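Local structure of HAD family phosphatase (Pseudomonas syringae pv. tomato, 2ODA) at residues A8-L13 with D91-A96. The protein belongs to a Pseudomonas-specific subfamily of the haloacid dehalogenase superfamily and is probably a phosphatase-like enzyme whose biochemical role is not firmly established. Numbering follows the deposited sequence.
Sequences ALLFGL and DACWMA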
loop_
_atom_site.group_PDB
_atom_site.type_symbol
_atom_site.label_atom_id
_atom_site.label_comp_id
_atom_site.label_asym_id
_atom_site.label_seq_id
_atom_site.Cartn_x
_atom_site.Cartn_y
_atom_site.Cartn_z
ATOM N N ALA B 8 4.153 -7.862 9.443
ATOM C CA ALA B 8 3.421 -6.987 10.355
ATOM C C ALA B 8 1.967 -7.450 10.407
ATOM O O ALA B 8 1.454 -7.986 9.423
ATOM C CB ALA B 8 3.488 -5.537 9.886
ATOM N N LEU B 9 1.331 -7.219 11.550
ATOM C CA LEU B 9 -0.089 -7.460 11.719
ATOM C C LEU B 9 -0.780 -6.195 12.204
ATOM O O LEU B 9 -0.308 -5.512 13.134
ATOM C CB LEU B 9 -0.354 -8.621 12.691
ATOM C CG LEU B 9 0.252 -10.003 12.399
ATOM C CD1 LEU B 9 -0.052 -10.965 13.550
ATOM C CD2 LEU B 9 -0.295 -10.581 11.092
ATOM N N LEU B 10 -1.899 -5.877 11.558
ATOM C CA LEU B 10 -2.757 -4.753 11.957
ATOM C C LEU B 10 -4.025 -5.299 12.560
ATOM O O LEU B 10 -4.580 -6.258 12.023
ATOM C CB LEU B 10 -3.114 -3.913 10.734
ATOM C CG LEU B 10 -1.907 -3.414 9.928
ATOM C CD1 LEU B 10 -2.418 -2.555 8.757
ATOM C CD2 LEU B 10 -0.909 -2.627 10.812
ATOM N N PHE B 11 -4.498 -4.689 13.656
ATOM C CA PHE B 11 -5.737 -5.132 14.314
ATOM C C PHE B 11 -6.688 -3.968 14.495
ATOM O O PHE B 11 -6.282 -2.893 14.918
ATOM C CB PHE B 11 -5.447 -5.644 15.736
ATOM C CG PHE B 11 -4.668 -6.914 15.792
ATOM C CD1 PHE B 11 -3.273 -6.888 15.827
ATOM C CD2 PHE B 11 -5.320 -8.137 15.874
ATOM C CE1 PHE B 11 -2.540 -8.091 15.914
ATOM C CE2 PHE B 11 -4.600 -9.339 15.976
ATOM C CZ PHE B 11 -3.208 -9.301 16.000
ATOM N N GLY B 12 -7.966 -4.177 14.217
ATOM C CA GLY B 12 -8.964 -3.256 14.778
ATOM C C GLY B 12 -8.850 -3.275 16.309
ATOM O O GLY B 12 -8.452 -4.275 16.894
ATOM N N LEU B 13 -9.214 -2.185 16.968
ATOM C CA LEU B 13 -9.227 -2.179 18.414
ATOM C C LEU B 13 -10.582 -2.630 18.985
ATOM O O LEU B 13 -10.723 -3.782 19.444
ATOM C CB LEU B 13 -8.764 -0.811 18.951
ATOM C CG LEU B 13 -8.642 -0.676 20.480
ATOM C CD1 LEU B 13 -7.501 -1.551 21.112
ATOM C CD2 LEU B 13 -8.474 0.794 20.815
ATOM N N ASP B 91 -5.814 4.627 3.486
ATOM C CA ASP B 91 -4.940 5.460 4.337
ATOM C C ASP B 91 -4.697 4.922 5.757
ATOM O O ASP B 91 -3.564 4.871 6.209
ATOM C CB ASP B 91 -5.498 6.874 4.459
ATOM C CG ASP B 91 -5.640 7.567 3.126
ATOM O OD1 ASP B 91 -6.094 6.928 2.153
ATOM O OD2 ASP B 91 -5.292 8.760 3.070
ATOM N N ALA B 92 -5.765 4.553 6.465
ATOM C CA ALA B 92 -5.615 4.053 7.822
ATOM C C ALA B 92 -4.624 2.870 7.889
ATOM O O ALA B 92 -3.823 2.772 8.816
ATOM C CB ALA B 92 -6.950 3.653 8.380
ATOM N N CYS B 93 -4.687 1.976 6.906
ATOM C CA CYS B 93 -3.812 0.793 6.897
ATOM C C CYS B 93 -2.382 1.121 6.462
ATOM O O CYS B 93 -1.406 0.670 7.088
ATOM C CB CYS B 93 -4.409 -0.285 6.006
ATOM S SG CYS B 93 -5.953 -0.964 6.712
ATOM N N TRP B 94 -2.251 1.924 5.409
ATOM C CA TRP B 94 -0.919 2.351 4.999
ATOM C C TRP B 94 -0.220 3.138 6.083
ATOM O O TRP B 94 0.973 2.927 6.348
ATOM C CB TRP B 94 -0.991 3.172 3.723
ATOM C CG TRP B 94 -1.338 2.352 2.519
ATOM C CD1 TRP B 94 -1.149 1.001 2.339
ATOM C CD2 TRP B 94 -1.883 2.850 1.297
ATOM N NE1 TRP B 94 -1.577 0.634 1.067
ATOM C CE2 TRP B 94 -2.030 1.753 0.417
ATOM C CE3 TRP B 94 -2.288 4.117 0.868
ATOM C CZ2 TRP B 94 -2.544 1.898 -0.890
ATOM C CZ3 TRP B 94 -2.797 4.261 -0.436
ATOM C CH2 TRP B 94 -2.942 3.154 -1.283
HETATM N N MSE B 95 -0.958 4.032 6.740
HETATM C CA MSE B 95 -0.352 4.805 7.810
HETATM C C MSE B 95 0.104 3.966 8.994
HETATM O O MSE B 95 1.140 4.243 9.576
HETATM C CB MSE B 95 -1.241 5.964 8.223
HETATM C CG MSE B 95 -1.032 7.113 7.294
HETATM SE SE MSE B 95 -2.359 8.477 7.607
HETATM C CE MSE B 95 -1.854 8.940 9.400
ATOM N N ALA B 96 -0.651 2.918 9.312
ATOM C CA ALA B 96 -0.276 1.973 10.342
ATOM C C ALA B 96 0.988 1.226 9.957
ATOM O O ALA B 96 1.888 1.046 10.788
ATOM C CB ALA B 96 -1.403 0.985 10.567
#
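Leu10 meets Ala96 and Cys93 through the two methyls of its forked side chain, and the contact is van der Waals packing, mostly between apolar groups. CD2 of Leu10 lies 3.7 Å from CB of Ala96. CD1 of Leu10 also comes within 4.1 Å of that same CB, so the alanine methyl touches both branches. CD1 of Leu10 lies 4.1 Å from CB of Cys93 as well. The backbone O of Cys93 is a little nearer to this CD1 methyl of Leu10, at 3.8 Å. With CG anti to the carbonyl carbon (chi1 -55°), the fork of Leu10 carries both methyls to the turn of the helix that holds Cys93 and Ala96.

Strand 9-12 is central in the parallel sheet of a Rossmann-like HAD core, and helix 91-99 packs on one face of it. The helix leads into strand 109-112, which neighbours strand 9-12 and whose Val109 and Ile111 form backbone hydrogen bonds with Leu10.

The same apolar layer takes in Leu110, which touches Leu10 and Cys93, and Ile58, which touches Leu10 and Ala96. The CB of Trp94 points away from the strand. Its ring stacks on Trp94 of the second subunit, while NE1 is hydrogen-bonded to the backbone O of Ala124.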